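Long-range contacts in oxidized polyvinyl alcohol hydrolase (Sphingopyxis, PDB 3WLA), which hydrolyses beta-diketones such as nonane-4,6-dione and cleaves oxidized polyvinyl alcohol in the second step of polyvinyl alcohol degradation: residues A[48-54]-A[155-161]; A[225-229]-A[267-273]; A[258-262]-A[330-335]. One frame throughout, in Å; residues are numbered along the deposited sequence.

Overall arrangement
Contact 1 lies in the middle of the mixed sheet of this alpha/beta-hydrolase, about 7 Å from the chain centre, and joins two neighbouring parallel strands, the second of which runs into S162. Contacts 2 and 3 sit further out, each about 17 Å from that centre, and both use helix 257-269. Centre to centre, contact 1 is about 20 Å from contact 2 and 22 Å from contact 3; contacts 2 and 3 are 17 Å apart and touch at S269 OG and R330 N (2.9 Å). Along the chain contact 1 closes first; the other two interleave as 225-229, 258-262, 267-273, 330-335. The helix is tied to the loop before strand 232-238 and to the C-terminal tail.

Contact 1: A[48-54]-A[155-161]; sequences PVWVPMV and RLFLGGI
V49, W50, V51, P52 and M53 lie beside L156, F157, L158, G159 and G160 in parallel register, the axes of strands 48-53 and 155-161 coming within 4.4 Å at an angle of 19°. Six backbone hydrogen bonds define the pairing: R155 O, F157 O and G159 O accept from V49 N, V51 N and M53 N, while V49 O, V51 O and M53 O accept from F157 N, G159 N and I161 N.

On the face that carries W50 and F157, the indole lies against the backbone of the neighbouring strand. W50 CG stands anti to the backbone N (chi1 174°), and the indole reaches across, with CZ3 3.5 Å from G159 N and CH2 3.6 Å from G159 CA. This approach is possible because G159 has no CB: one there would fall 2.4 Å from W50 CH2, a clash. P52 CB covers one ring face off-centre, and NE1 is bonded to N72 OD1. With W50 cut back to an alanine, N72 OD1 is likely to lose its indole N-H and a gap to open beside G159.

Apolar side chains meet on the other face. V49 CG2 meets L156 CD2 at 3.6 Å, and the bend at M53 chi3 (-68°) carries CE to 3.9 Å from L158 CD1. Helix 133-145 packs here through M141 and V142 on V51, and helix 163-174 through M167 on M53 and A171 on L158.

At the outer end P48 CB and R155 CB touch at 3.9 Å, while the R155 guanidinium leads away into a salt bridge with D152. Adjacent parallel strands with helices packed on the sheet are the core of the alpha/beta-hydrolase fold; G160 and S162, a charge-relay residue by similarity, fit a nucleophile elbow at the end of strand 155-161.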
loop_
_atom_site.group_PDB
_atom_site.type_symbol
_atom_site.label_atom_id
_atom_site.label_comp_id
_atom_site.label_asym_id
_atom_site.label_seq_id
_atom_site.Cartn_x
_atom_site.Cartn_y
_atom_site.Cartn_z
ATOM N N PRO A 48 -2.526 -17.070 4.921
ATOM C CA PRO A 48 -1.842 -15.941 4.292
ATOM C C PRO A 48 -2.618 -14.701 4.803
ATOM O O PRO A 48 -3.831 -14.800 5.132
ATOM C CB PRO A 48 -2.051 -16.184 2.806
ATOM C CG PRO A 48 -3.244 -17.052 2.729
ATOM C CD PRO A 48 -3.051 -17.993 3.916
ATOM N N VAL A 49 -1.918 -13.567 4.873
ATOM C CA VAL A 49 -2.494 -12.317 5.357
ATOM C C VAL A 49 -2.634 -11.185 4.319
ATOM O O VAL A 49 -1.719 -10.948 3.514
ATOM C CB VAL A 49 -1.643 -11.796 6.523
ATOM C CG1 VAL A 49 -2.137 -10.442 6.965
ATOM C CG2 VAL A 49 -1.737 -12.798 7.692
ATOM N N TRP A 50 -3.792 -10.528 4.345
ATOM C CA TRP A 50 -4.113 -9.376 3.477
ATOM C C TRP A 50 -4.401 -8.180 4.420
ATOM O O TRP A 50 -5.250 -8.277 5.319
ATOM C CB TRP A 50 -5.350 -9.694 2.639
ATOM C CG TRP A 50 -5.947 -8.587 1.757
ATOM C CD1 TRP A 50 -7.286 -8.341 1.570
ATOM C CD2 TRP A 50 -5.252 -7.662 0.908
ATOM N NE1 TRP A 50 -7.475 -7.329 0.663
ATOM C CE2 TRP A 50 -6.249 -6.880 0.241
ATOM C CE3 TRP A 50 -3.891 -7.419 0.636
ATOM C CZ2 TRP A 50 -5.939 -5.881 -0.668
ATOM C CZ3 TRP A 50 -3.563 -6.415 -0.269
ATOM C CH2 TRP A 50 -4.595 -5.643 -0.924
ATOM N N VAL A 51 -3.672 -7.079 4.230
ATOM C CA VAL A 51 -3.852 -5.881 5.059
ATOM C C VAL A 51 -4.223 -4.725 4.114
ATOM O O VAL A 51 -3.357 -3.986 3.629
ATOM C CB VAL A 51 -2.531 -5.571 5.848
ATOM C CG1 VAL A 51 -2.671 -4.278 6.631
ATOM C CG2 VAL A 51 -2.220 -6.721 6.785
ATOM N N PRO A 52 -5.525 -4.591 3.802
ATOM C CA PRO A 52 -5.985 -3.533 2.908
ATOM C C PRO A 52 -6.131 -2.182 3.600
ATOM O O PRO A 52 -6.700 -2.127 4.671
ATOM C CB PRO A 52 -7.345 -4.076 2.420
ATOM C CG PRO A 52 -7.879 -4.750 3.683
ATOM C CD PRO A 52 -6.634 -5.472 4.206
ATOM N N MET A 53 -5.673 -1.108 2.959
ATOM C CA MET A 53 -5.731 0.247 3.528
ATOM C C MET A 53 -6.487 1.232 2.698
ATOM O O MET A 53 -6.287 1.289 1.444
ATOM C CB MET A 53 -4.308 0.814 3.700
ATOM C CG MET A 53 -3.580 0.139 4.819
ATOM S SD MET A 53 -1.931 0.704 5.082
ATOM C CE MET A 53 -1.132 0.027 3.425
ATOM N N VAL A 54 -7.353 2.012 3.375
ATOM C CA VAL A 54 -8.124 3.065 2.709
ATOM C C VAL A 54 -7.183 4.241 2.446
ATOM O O VAL A 54 -6.066 4.303 2.952
ATOM C CB VAL A 54 -9.271 3.656 3.605
ATOM C CG1 VAL A 54 -10.438 2.671 3.704
ATOM C CG2 VAL A 54 -8.739 3.910 5.012
ATOM N N ARG A 155 3.842 -15.125 3.750
ATOM C CA ARG A 155 2.729 -14.634 2.923
ATOM C C ARG A 155 1.951 -13.484 3.609
ATOM O O ARG A 155 0.710 -13.532 3.753
ATOM C CB ARG A 155 1.795 -15.806 2.575
ATOM C CG ARG A 155 2.356 -16.743 1.481
ATOM C CD ARG A 155 1.326 -17.832 1.142
ATOM N NE ARG A 155 1.812 -18.697 0.046
ATOM C CZ ARG A 155 2.558 -19.795 0.226
ATOM N NH1 ARG A 155 2.916 -20.162 1.454
ATOM N NH2 ARG A 155 2.906 -20.557 -0.819
ATOM N N LEU A 156 2.691 -12.462 4.038
ATOM C CA LEU A 156 2.082 -11.300 4.662
ATOM C C LEU A 156 2.066 -10.244 3.562
ATOM O O LEU A 156 3.120 -9.826 3.111
ATOM C CB LEU A 156 2.934 -10.818 5.830
ATOM C CG LEU A 156 3.206 -11.947 6.841
ATOM C CD1 LEU A 156 3.944 -11.293 8.039
ATOM C CD2 LEU A 156 1.878 -12.610 7.278
ATOM N N PHE A 157 0.881 -9.835 3.127
ATOM C CA PHE A 157 0.774 -8.865 2.040
ATOM C C PHE A 157 -0.041 -7.663 2.451
ATOM O O PHE A 157 -1.058 -7.805 3.139
ATOM C CB PHE A 157 0.079 -9.492 0.831
ATOM C CG PHE A 157 0.728 -10.750 0.342
ATOM C CD1 PHE A 157 1.940 -10.697 -0.366
ATOM C CD2 PHE A 157 0.128 -11.982 0.558
ATOM C CE1 PHE A 157 2.545 -11.876 -0.859
ATOM C CE2 PHE A 157 0.734 -13.193 0.058
ATOM C CZ PHE A 157 1.942 -13.120 -0.652
ATOM N N LEU A 158 0.385 -6.487 2.023
ATOM C CA LEU A 158 -0.396 -5.324 2.320
ATOM C C LEU A 158 -0.727 -4.602 1.010
ATOM O O LEU A 158 -0.147 -4.872 -0.075
ATOM C CB LEU A 158 0.271 -4.381 3.313
ATOM C CG LEU A 158 1.201 -3.313 2.822
ATOM C CD1 LEU A 158 1.792 -2.451 3.901
ATOM C CD2 LEU A 158 2.285 -4.096 2.145
ATOM N N GLY A 159 -1.728 -3.742 1.098
ATOM C CA GLY A 159 -2.185 -3.040 -0.081
ATOM C C GLY A 159 -3.101 -1.918 0.306
ATOM O O GLY A 159 -3.483 -1.772 1.483
ATOM N N GLY A 160 -3.463 -1.126 -0.697
ATOM C CA GLY A 160 -4.318 0.004 -0.452
ATOM C C GLY A 160 -4.595 0.819 -1.676
ATOM O O GLY A 160 -3.937 0.649 -2.725
ATOM N N ILE A 161 -5.563 1.720 -1.520
ATOM C CA ILE A 161 -5.987 2.625 -2.570
ATOM C C ILE A 161 -5.554 4.056 -2.221
ATOM O O ILE A 161 -5.653 4.481 -1.064
ATOM C CB ILE A 161 -7.524 2.512 -2.749
ATOM C CG1 ILE A 161 -8.016 3.549 -3.762
ATOM C CG2 ILE A 161 -8.273 2.798 -1.369
ATOM C CD1 ILE A 161 -7.349 3.500 -5.207
#

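Contact 2: A[225-229]-A[267-273]; sequences LPSKL and YFSSISN
The irregular backbone of P226 to L229 passes the region where the chain leaves helix 257-269, with CA atoms 6.4 Å apart at K228 and I271 but 8.8 Å apart at L225 and Y267. Y267 bridges the wider end. With its CG anti to the backbone N (chi1 174°), the ring extends to the loop and its OH donates to P226 O at 2.7 Å. That oxygen lies at the ring edge, in the ring plane, whereas the hydroxyl is tilted 30° from the carbonyl plane. L225 CD1 approaches the same ring obliquely, 3.6 Å from Y267 CD1.

The side chains of L229 and Y267 point at each other from opposite directions. L229 CD1 sits near the plane of the Y267 ring, 3.9 Å from Y267 CE2, and also reaches the edge of the F268 ring. L173 of helix 163-174 touches L225, Y267 and F268, closing the apolar cluster from the side of that helix.

Strand 232-238, helix 257-269 and strand 274-280 form a beta-alpha-beta crossover between adjacent parallel strands, and the contact joins the loop entering the first strand to the turn entering the second. At this turn I271 CD1 packs 3.8 Å from S227 O, against loop backbone.

N273, the last residue before strand 274-280, grips L229 at both backbone polar atoms. Its ND2 donates directly to L229 O at 2.6 Å, with that oxygen in the amide plane; its OD1 accepts from a water that in turn accepts from L229 N. The two links oppose rotation of the amide. Near the end of the helix, Y267 O takes two bonds from S270, one from OG at 2.5 Å and one from the backbone N.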
loop_
_atom_site.group_PDB
_atom_site.type_symbol
_atom_site.label_atom_id
_atom_site.label_comp_id
_atom_site.label_asym_id
_atom_site.label_seq_id
_atom_site.Cartn_x
_atom_site.Cartn_y
_atom_site.Cartn_z
ATOM N N LEU A 225 16.792 5.894 -2.241
ATOM C CA LEU A 225 16.064 4.634 -2.294
ATOM C C LEU A 225 17.070 3.456 -2.187
ATOM O O LEU A 225 18.201 3.532 -2.693
ATOM C CB LEU A 225 15.360 4.501 -3.630
ATOM C CG LEU A 225 14.175 5.426 -3.892
ATOM C CD1 LEU A 225 13.652 5.165 -5.287
ATOM C CD2 LEU A 225 13.111 5.178 -2.851
ATOM N N PRO A 226 16.650 2.353 -1.570
ATOM C CA PRO A 226 17.492 1.164 -1.408
ATOM C C PRO A 226 17.982 0.575 -2.745
ATOM O O PRO A 226 17.234 0.502 -3.743
ATOM C CB PRO A 226 16.575 0.177 -0.682
ATOM C CG PRO A 226 15.671 1.059 0.134
ATOM C CD PRO A 226 15.370 2.218 -0.836
ATOM N N SER A 227 19.243 0.130 -2.751
ATOM C CA SER A 227 19.790 -0.505 -3.948
ATOM C C SER A 227 19.411 -1.991 -3.859
ATOM O O SER A 227 19.556 -2.747 -4.811
ATOM C CB SER A 227 21.314 -0.332 -3.985
ATOM O OG SER A 227 21.842 -0.635 -2.705
ATOM N N LYS A 228 18.914 -2.404 -2.699
ATOM C CA LYS A 228 18.474 -3.764 -2.531
ATOM C C LYS A 228 17.337 -3.905 -1.508
ATOM O O LYS A 228 17.197 -3.096 -0.567
ATOM C CB LYS A 228 19.650 -4.617 -2.089
ATOM C CG LYS A 228 20.217 -4.139 -0.819
ATOM C CD LYS A 228 21.629 -4.655 -0.665
ATOM C CE LYS A 228 22.392 -3.768 0.331
ATOM N NZ LYS A 228 22.612 -2.329 -0.138
ATOM N N LEU A 229 16.523 -4.941 -1.695
ATOM C CA LEU A 229 15.422 -5.217 -0.766
ATOM C C LEU A 229 15.320 -6.728 -0.571
ATOM O O LEU A 229 15.847 -7.505 -1.379
ATOM C CB LEU A 229 14.073 -4.725 -1.335
ATOM C CG LEU A 229 13.919 -3.256 -1.743
ATOM C CD1 LEU A 229 12.635 -3.166 -2.581
ATOM C CD2 LEU A 229 13.883 -2.329 -0.500
ATOM N N TYR A 267 11.218 1.359 -10.421
ATOM C CA TYR A 267 12.050 1.014 -9.283
ATOM C C TYR A 267 11.976 -0.470 -8.871
ATOM O O TYR A 267 13.011 -1.151 -8.775
ATOM C CB TYR A 267 11.671 1.870 -8.070
ATOM C CG TYR A 267 12.407 1.429 -6.849
ATOM C CD1 TYR A 267 13.715 1.855 -6.614
ATOM C CD2 TYR A 267 11.840 0.504 -5.966
ATOM C CE1 TYR A 267 14.464 1.362 -5.513
ATOM C CE2 TYR A 267 12.570 -0.010 -4.857
ATOM C CZ TYR A 267 13.882 0.426 -4.637
ATOM O OH TYR A 267 14.587 -0.059 -3.548
ATOM N N PHE A 268 10.762 -0.968 -8.600
ATOM C CA PHE A 268 10.591 -2.360 -8.200
ATOM C C PHE A 268 11.019 -3.350 -9.310
ATOM O O PHE A 268 11.501 -4.468 -9.044
ATOM C CB PHE A 268 9.137 -2.612 -7.832
ATOM C CG PHE A 268 8.731 -1.983 -6.544
ATOM C CD1 PHE A 268 9.370 -2.325 -5.358
ATOM C CD2 PHE A 268 7.663 -1.082 -6.507
ATOM C CE1 PHE A 268 8.965 -1.808 -4.142
ATOM C CE2 PHE A 268 7.239 -0.541 -5.278
ATOM C CZ PHE A 268 7.892 -0.911 -4.090
ATOM N N SER A 269 10.831 -2.944 -10.561
ATOM C CA SER A 269 11.233 -3.810 -11.654
ATOM C C SER A 269 12.766 -3.858 -11.742
ATOM O O SER A 269 13.313 -4.744 -12.387
ATOM C CB SER A 269 10.677 -3.286 -12.986
ATOM O OG SER A 269 9.281 -3.544 -13.099
ATOM N N SER A 270 13.438 -2.878 -11.141
ATOM C CA SER A 270 14.879 -2.819 -11.213
ATOM C C SER A 270 15.557 -3.584 -10.101
ATOM O O SER A 270 16.792 -3.711 -10.127
ATOM C CB SER A 270 15.370 -1.391 -11.162
ATOM O OG SER A 270 15.311 -0.904 -9.837
ATOM N N ILE A 271 14.778 -4.081 -9.132
ATOM C CA ILE A 271 15.332 -4.829 -8.022
ATOM C C ILE A 271 15.182 -6.312 -8.377
ATOM O O ILE A 271 14.082 -6.870 -8.385
ATOM C CB ILE A 271 14.599 -4.507 -6.715
ATOM C CG1 ILE A 271 14.642 -2.994 -6.434
ATOM C CG2 ILE A 271 15.192 -5.311 -5.585
ATOM C CD1 ILE A 271 16.018 -2.381 -6.089
ATOM N N SER A 272 16.310 -6.948 -8.687
ATOM C CA SER A 272 16.301 -8.330 -9.127
ATOM C C SER A 272 15.573 -9.365 -8.306
ATOM O O SER A 272 14.966 -10.244 -8.899
ATOM C CB SER A 272 17.737 -8.850 -9.396
ATOM O OG SER A 272 18.687 -8.353 -8.460
ATOM N N ASN A 273 15.618 -9.288 -6.976
ATOM C CA ASN A 273 14.940 -10.319 -6.188
ATOM C C ASN A 273 13.473 -9.986 -5.894
ATOM O O ASN A 273 12.817 -10.693 -5.120
ATOM C CB ASN A 273 15.716 -10.636 -4.898
ATOM C CG ASN A 273 15.725 -9.485 -3.924
ATOM O OD1 ASN A 273 15.668 -8.310 -4.332
ATOM N ND2 ASN A 273 15.831 -9.800 -2.624
HETATM O O HOH W 1 17.703 -6.738 -3.766
#

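Contact 3: A[258-262]-A[330-335]; sequences RPTTQ and RFTDHY
H334 meets T261 through NE2, which donates to T261 OG1 at 2.8 Å with the hydroxyl in the imidazole plane; OG1 itself bonds to Y257 O. ND1 donates to D333 OD1 at 2.6 Å, again in plane, so the ring is held at both nitrogens; D333 OD2 is bonded to S280. F331 CB lies over one imidazole face, toward the rim, and F331 N bonds to OG of S265, a charge-relay residue by similarity.

The extended first part of R258 lays CD over the face of the Y335 ring, 4.2 Å from its centroid in a CH-pi contact; the bend at chi3 (-65°) turns the guanidinium so that NH1 meets a lone pair of H334 O at 2.8 Å. NH2 makes a salt bridge with E241.

Q262 folds at chi2 (74°), and NE2 donates to F331 O at 3.1 Å, while OE1 accepts from a water that accepts from Y335 N. N266 OD1 accepts from both Q262 NE2 and R330 NE, bringing these donors side by side.

The tail is thus fastened to helix 257-269 largely by side-chain donors on backbone carbonyls. Donation from both H334 nitrogens is consistent with a doubly protonated ring, though R258 nearby would oppose the charge.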
loop_
_atom_site.group_PDB
_atom_site.type_symbol
_atom_site.label_atom_id
_atom_site.label_comp_id
_atom_site.label_asym_id
_atom_site.label_seq_id
_atom_site.Cartn_x
_atom_site.Cartn_y
_atom_site.Cartn_z
ATOM N N ARG A 258 -0.297 8.605 -13.198
ATOM C CA ARG A 258 0.381 7.970 -14.341
ATOM C C ARG A 258 1.879 8.002 -14.010
ATOM O O ARG A 258 2.540 6.964 -13.932
ATOM C CB ARG A 258 0.066 8.745 -15.636
ATOM C CG ARG A 258 0.717 8.210 -16.929
ATOM C CD ARG A 258 0.616 9.352 -17.951
ATOM N NE ARG A 258 -0.794 9.610 -18.250
ATOM C CZ ARG A 258 -1.490 8.835 -19.066
ATOM N NH1 ARG A 258 -0.885 7.806 -19.660
ATOM N NH2 ARG A 258 -2.793 9.005 -19.222
ATOM N N PRO A 259 2.420 9.187 -13.749
ATOM C CA PRO A 259 3.848 9.165 -13.448
ATOM C C PRO A 259 4.188 8.436 -12.154
ATOM O O PRO A 259 5.292 7.856 -12.023
ATOM C CB PRO A 259 4.225 10.636 -13.378
ATOM C CG PRO A 259 2.898 11.338 -13.054
ATOM C CD PRO A 259 1.930 10.569 -13.916
ATOM N N THR A 260 3.265 8.453 -11.182
ATOM C CA THR A 260 3.612 7.782 -9.946
ATOM C C THR A 260 3.621 6.285 -10.038
ATOM O O THR A 260 4.442 5.655 -9.369
ATOM C CB THR A 260 2.686 8.156 -8.762
ATOM O OG1 THR A 260 1.401 7.582 -8.981
ATOM C CG2 THR A 260 2.580 9.639 -8.644
ATOM N N THR A 261 2.724 5.690 -10.810
ATOM C CA THR A 261 2.759 4.221 -10.906
ATOM C C THR A 261 3.847 3.831 -11.929
ATOM O O THR A 261 4.369 2.703 -11.911
ATOM C CB THR A 261 1.407 3.644 -11.290
ATOM O OG1 THR A 261 0.964 4.252 -12.514
ATOM C CG2 THR A 261 0.358 3.952 -10.176
ATOM N N GLN A 262 4.224 4.775 -12.799
ATOM C CA GLN A 262 5.317 4.458 -13.724
ATOM C C GLN A 262 6.611 4.414 -12.887
ATOM O O GLN A 262 7.382 3.453 -12.953
ATOM C CB GLN A 262 5.491 5.533 -14.803
ATOM C CG GLN A 262 6.715 5.193 -15.700
ATOM C CD GLN A 262 6.369 4.067 -16.605
ATOM O OE1 GLN A 262 5.469 4.196 -17.443
ATOM N NE2 GLN A 262 7.040 2.930 -16.439
ATOM N N ARG A 330 8.015 -3.222 -15.689
ATOM C CA ARG A 330 7.527 -1.844 -15.610
ATOM C C ARG A 330 6.373 -1.561 -16.558
ATOM O O ARG A 330 6.112 -2.317 -17.504
ATOM C CB ARG A 330 8.658 -0.862 -15.906
ATOM C CG ARG A 330 9.205 -0.979 -17.347
ATOM C CD ARG A 330 10.323 0.029 -17.669
ATOM N NE ARG A 330 9.826 1.385 -17.865
ATOM C CZ ARG A 330 9.259 1.848 -18.978
ATOM N NH1 ARG A 330 9.114 1.045 -20.033
ATOM N NH2 ARG A 330 8.841 3.131 -19.034
ATOM N N PHE A 331 5.634 -0.489 -16.298
ATOM C CA PHE A 331 4.555 -0.161 -17.222
ATOM C C PHE A 331 5.153 0.278 -18.594
ATOM O O PHE A 331 6.137 1.006 -18.640
ATOM C CB PHE A 331 3.697 0.992 -16.677
ATOM C CG PHE A 331 2.743 0.569 -15.589
ATOM C CD1 PHE A 331 1.588 -0.102 -15.887
ATOM C CD2 PHE A 331 3.027 0.854 -14.248
ATOM C CE1 PHE A 331 0.697 -0.494 -14.860
ATOM C CE2 PHE A 331 2.167 0.475 -13.221
ATOM C CZ PHE A 331 0.985 -0.206 -13.521
ATOM N N THR A 332 4.530 -0.163 -19.681
ATOM C CA THR A 332 4.958 0.243 -21.023
ATOM C C THR A 332 3.787 0.994 -21.649
ATOM O O THR A 332 3.938 1.641 -22.701
ATOM C CB THR A 332 5.329 -0.967 -21.904
ATOM O OG1 THR A 332 4.190 -1.813 -22.067
ATOM C CG2 THR A 332 6.455 -1.766 -21.250
ATOM N N ASP A 333 2.633 0.982 -20.959
ATOM C CA ASP A 333 1.461 1.681 -21.480
ATOM C C ASP A 333 1.146 3.097 -20.960
ATOM O O ASP A 333 0.104 3.662 -21.317
ATOM C CB ASP A 333 0.231 0.808 -21.332
ATOM C CG ASP A 333 -0.287 0.745 -19.857
ATOM O OD1 ASP A 333 0.405 1.280 -18.960
ATOM O OD2 ASP A 333 -1.362 0.137 -19.648
ATOM N N HIS A 334 2.013 3.689 -20.140
ATOM C CA HIS A 334 1.778 5.032 -19.620
ATOM C C HIS A 334 2.299 6.159 -20.535
ATOM O O HIS A 334 1.643 7.213 -20.675
ATOM C CB HIS A 334 2.414 5.188 -18.235
ATOM C CG HIS A 334 1.714 4.418 -17.143
ATOM N ND1 HIS A 334 1.020 3.253 -17.379
ATOM C CD2 HIS A 334 1.605 4.657 -15.812
ATOM C CE1 HIS A 334 0.506 2.805 -16.242
ATOM N NE2 HIS A 334 0.852 3.638 -15.277
ATOM N N TYR A 335 3.485 5.956 -21.131
ATOM C CA TYR A 335 4.068 6.965 -22.028
ATOM C C TYR A 335 4.417 6.424 -23.443
ATOM O O TYR A 335 4.639 5.217 -23.644
ATOM C CB TYR A 335 5.302 7.582 -21.376
ATOM C CG TYR A 335 5.001 8.239 -20.033
ATOM C CD1 TYR A 335 4.660 9.600 -19.955
ATOM C CD2 TYR A 335 5.035 7.496 -18.844
ATOM C CE1 TYR A 335 4.361 10.224 -18.722
ATOM C CE2 TYR A 335 4.731 8.120 -17.608
ATOM C CZ TYR A 335 4.399 9.479 -17.565
ATOM O OH TYR A 335 4.104 10.086 -16.370
HETATM O O HOH W 2 4.975 3.666 -19.976
#